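Cobalamin biosynthesis protein (Agrobacterium tumefaciens, PDB 3BY5) probably takes part in cobalamin (vitamin B12) biosynthesis, as a member of the cobalamin synthesis G C-terminal (CbiG-like) family. Local coordinates at residues A25-V30 and A57-G62; A102-A107 and A111-P116. All coordinates share one frame; numbering follows the deposited sequence.

Contact 1 of 2, residues A25-V30 and A57-G62; sequences AIIAAV and AEAAKG
I26 and I27 of helix 23-37 meet A59 of helix 54-62. The methyl of A59 enters from the facing helix and lies against the base of I26. A59 CB is 3.6 Å from I26 CB and 3.8 Å from I26 CG2. This is the tight part of the contact. The CG1 branch of I26 bends off, and CD1 finishes well clear of A59. I26 also packs on I15 and C17 of strand 11-17 and on V123 of strand 123-129. It therefore links the helix pair to the sheet.

I27 reaches further across. Its CG1 stands opposite the carbonyl carbon (chi1 -70°), and chi2 is extended at 167°. This carries CD1 out over the backbone of helix 54-62. I27 CG1 is 3.9 Å from A59 CB. It also passes 3.8 Å from A59 O, which is plain van der Waals contact with a carbonyl. No hydrogen bond joins the two segments.

The side toward G62 is looser. I27 CD1 comes only to 4.3 Å from G62 CA, and G62 is exposed. L63, just past the helix, adds cover to I27 and V30.

The short helical segments approach to 9.0 Å between axes and cross at -53°. The small side chain of A59 probably helps the helices come this close. Helix 23-37 links the parallel neighbouring strands 11-17 and 43-46, and helix 54-62 links 43-46 and 67-69. The pair is therefore the helices of two consecutive beta-alpha-beta crossovers, packed together beside the sheet.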
# COMPACT_ATOMS: atom_id res chain seq x y z
N ALA A 25 -10.81 -0.13 17.09
CA ALA A 25 -12.11 -0.04 16.41
C ALA A 25 -12.01 -0.58 15.00
O ALA A 25 -12.89 -1.30 14.54
CB ALA A 25 -12.62 1.39 16.40
N ILE A 26 -10.93 -0.21 14.31
CA ILE A 26 -10.62 -0.72 12.98
C ILE A 26 -10.42 -2.23 13.01
O ILE A 26 -10.96 -2.94 12.17
CB ILE A 26 -9.34 -0.07 12.38
CG1 ILE A 26 -9.21 1.43 12.74
CG2 ILE A 26 -9.22 -0.35 10.89
CD1 ILE A 26 -10.13 2.38 12.01
N ILE A 27 -9.65 -2.70 13.99
CA ILE A 27 -9.34 -4.13 14.16
C ILE A 27 -10.61 -4.95 14.37
O ILE A 27 -10.81 -5.97 13.70
CB ILE A 27 -8.32 -4.38 15.31
CG1 ILE A 27 -6.93 -3.87 14.93
CG2 ILE A 27 -8.24 -5.86 15.67
CD1 ILE A 27 -5.96 -3.78 16.09
N ALA A 28 -11.46 -4.48 15.28
CA ALA A 28 -12.76 -5.08 15.55
C ALA A 28 -13.62 -5.17 14.30
O ALA A 28 -14.25 -6.20 14.05
CB ALA A 28 -13.49 -4.29 16.62
N ALA A 29 -13.63 -4.09 13.52
CA ALA A 29 -14.39 -4.00 12.27
C ALA A 29 -13.94 -4.99 11.20
O ALA A 29 -14.76 -5.52 10.45
CB ALA A 29 -14.34 -2.59 11.74
N VAL A 30 -12.63 -5.23 11.11
CA VAL A 30 -12.07 -6.15 10.13
C VAL A 30 -12.38 -7.59 10.52
O VAL A 30 -12.84 -8.37 9.70
CB VAL A 30 -10.55 -5.91 9.91
CG1 VAL A 30 -9.95 -6.95 8.96
CG2 VAL A 30 -10.29 -4.52 9.35
N ALA A 57 -3.15 3.00 10.38
CA ALA A 57 -1.81 2.46 10.20
C ALA A 57 -1.41 1.55 11.36
O ALA A 57 -0.72 0.55 11.15
CB ALA A 57 -0.81 3.59 10.04
N GLU A 58 -1.86 1.88 12.56
CA GLU A 58 -1.61 1.07 13.76
C GLU A 58 -2.42 -0.23 13.77
O GLU A 58 -1.99 -1.22 14.36
CB GLU A 58 -1.90 1.87 15.04
CG GLU A 58 -0.84 2.91 15.40
CD GLU A 58 0.46 2.29 15.88
OE1 GLU A 58 0.50 1.79 17.03
OE2 GLU A 58 1.45 2.32 15.12
N ALA A 59 -3.58 -0.21 13.12
CA ALA A 59 -4.48 -1.37 13.06
C ALA A 59 -3.97 -2.42 12.09
O ALA A 59 -4.10 -3.62 12.35
CB ALA A 59 -5.86 -0.95 12.66
N ALA A 60 -3.39 -1.96 10.99
CA ALA A 60 -2.70 -2.82 10.03
C ALA A 60 -1.52 -3.53 10.70
O ALA A 60 -1.24 -4.68 10.38
CB ALA A 60 -2.23 -2.01 8.84
N LYS A 61 -0.85 -2.84 11.62
CA LYS A 61 0.26 -3.40 12.39
C LYS A 61 -0.26 -4.45 13.36
O LYS A 61 0.35 -5.51 13.52
CB LYS A 61 1.02 -2.30 13.14
CG LYS A 61 2.31 -2.74 13.82
CD LYS A 61 3.22 -1.56 14.15
CE LYS A 61 2.88 -0.91 15.50
NZ LYS A 61 3.34 -1.72 16.67
N GLY A 62 -1.39 -4.15 13.99
CA GLY A 62 -2.06 -5.06 14.91
C GLY A 62 -2.61 -6.29 14.22
O GLY A 62 -2.54 -7.39 14.77

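Contact 2 of 2, residues A102-A107 and A111-P116; sequences AALAAA and ARLVAP
A107 and L104 of helix 98-107 close over A111, at the start of the chain leading into strand 112-120. The CB of A111 is a small bump. It fits the hollow between the methyl of A107 and the end of L104. A111 CB lies 3.4 Å from A107 CB, methyl to methyl. About a right angle round from A107, it meets L104 CD2 at 3.8 Å.

L104 is the larger bump. Its CG stands opposite the carbonyl carbon (chi1 -75°). The extended chi2 sends CD1 on in line with the chain, and CD2, the branch turned off that line, faces A111 and the strand. CD2 drops into the shallow groove formed by the A111 methyl and the backbone that follows. It is 3.9 Å from R112 C and 4.1 Å from L113 N. Further along the strand, L104 CG is 4.2 Å from L113 CD2. The two leucine side chains cross at about a right angle. R112 points its CB away from the helix, and mainly its backbone serves the contact.

V78 and T82 of helix 72-84 also touch L104, as does A128 of strand 123-129. L113 packs on L90 and D91. Only three residues separate the segments.

A111 O accepts from S89 OG, and R112 and V114 pair with M129 and I127. The side-chain contacts are apolar, and no hydrogen bond or charge pair across the segments adds to them. This is consistent with a contact held by burial and shape, its L104, A111 and L113 part buried and its A107 end nearer the surface.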
# COMPACT_ATOMS: atom_id res chain seq x y z
N ALA A 102 -11.22 1.71 -3.24
CA ALA A 102 -9.89 1.48 -2.65
C ALA A 102 -9.53 0.01 -2.60
O ALA A 102 -8.41 -0.36 -2.94
CB ALA A 102 -9.80 2.09 -1.27
N ALA A 103 -10.48 -0.82 -2.18
CA ALA A 103 -10.32 -2.28 -2.13
C ALA A 103 -10.14 -2.87 -3.52
O ALA A 103 -9.33 -3.77 -3.69
CB ALA A 103 -11.50 -2.92 -1.45
N LEU A 104 -10.88 -2.35 -4.50
CA LEU A 104 -10.81 -2.82 -5.87
C LEU A 104 -9.52 -2.40 -6.55
O LEU A 104 -8.98 -3.14 -7.37
CB LEU A 104 -12.00 -2.34 -6.69
CG LEU A 104 -13.36 -3.02 -6.46
CD1 LEU A 104 -14.42 -2.36 -7.33
CD2 LEU A 104 -13.30 -4.51 -6.72
N ALA A 105 -9.03 -1.21 -6.20
CA ALA A 105 -7.77 -0.71 -6.76
C ALA A 105 -6.58 -1.53 -6.29
O ALA A 105 -5.71 -1.88 -7.08
CB ALA A 105 -7.57 0.74 -6.40
N ALA A 106 -6.57 -1.84 -4.99
CA ALA A 106 -5.50 -2.63 -4.39
C ALA A 106 -5.56 -4.08 -4.83
O ALA A 106 -4.52 -4.73 -4.96
CB ALA A 106 -5.55 -2.53 -2.90
N ALA A 107 -6.75 -4.57 -5.06
CA ALA A 107 -6.99 -5.89 -5.55
C ALA A 107 -6.55 -6.06 -6.96
O ALA A 107 -5.98 -7.03 -7.31
CB ALA A 107 -8.39 -6.23 -5.44
N ALA A 111 -10.70 -7.71 -10.00
CA ALA A 111 -11.34 -7.99 -8.76
C ALA A 111 -12.80 -7.72 -8.88
O ALA A 111 -13.25 -7.08 -9.80
CB ALA A 111 -10.76 -7.14 -7.73
N ARG A 112 -13.54 -8.21 -7.91
CA ARG A 112 -14.96 -7.94 -7.73
C ARG A 112 -15.27 -7.83 -6.24
O ARG A 112 -14.52 -8.35 -5.41
CB ARG A 112 -15.81 -9.02 -8.42
CG ARG A 112 -15.76 -10.39 -7.75
CD ARG A 112 -15.55 -11.52 -8.75
NE ARG A 112 -14.91 -12.66 -8.09
CZ ARG A 112 -13.61 -12.93 -8.11
NH1 ARG A 112 -12.76 -12.14 -8.78
NH2 ARG A 112 -13.14 -13.99 -7.47
N LEU A 113 -16.35 -7.13 -5.92
CA LEU A 113 -16.82 -7.04 -4.54
C LEU A 113 -17.65 -8.28 -4.24
O LEU A 113 -18.54 -8.63 -5.00
CB LEU A 113 -17.68 -5.80 -4.35
CG LEU A 113 -17.02 -4.43 -4.52
CD1 LEU A 113 -18.09 -3.38 -4.56
CD2 LEU A 113 -16.01 -4.14 -3.41
N VAL A 114 -17.35 -8.93 -3.12
CA VAL A 114 -17.98 -10.21 -2.78
C VAL A 114 -18.98 -10.14 -1.63
O VAL A 114 -19.74 -11.08 -1.39
CB VAL A 114 -16.93 -11.31 -2.49
CG1 VAL A 114 -16.07 -11.56 -3.73
CG2 VAL A 114 -16.06 -10.94 -1.30
N ALA A 115 -18.97 -9.02 -0.91
CA ALA A 115 -19.82 -8.83 0.25
C ALA A 115 -20.46 -7.45 0.16
O ALA A 115 -19.91 -6.57 -0.50
CB ALA A 115 -18.99 -8.96 1.51
N PRO A 116 -21.65 -7.27 0.79
CA PRO A 116 -22.24 -5.94 0.83
C PRO A 116 -21.47 -5.00 1.76
O PRO A 116 -20.73 -5.46 2.63
CB PRO A 116 -23.64 -6.20 1.40
CG PRO A 116 -23.48 -7.43 2.21
CD PRO A 116 -22.51 -8.27 1.45

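How the contacts relate
Contact 1 and contact 2 lie on opposite sides of the chain's centre. Their centres are 18 Å apart, and their nearest atoms are about 10 Å apart, so they do not touch. In the chain they follow in series: contact 1 is complete before contact 2 begins. The strand 123-129 connects them. It carries V123, which packs on I26, and A128, which packs on L104. Helix 23-37 is a second link, since its F37 touches A115 and P116. Contact 1 is partly open, and A57 beside it packs on L49 of the second subunit. Contact 2 is buried within its own chain.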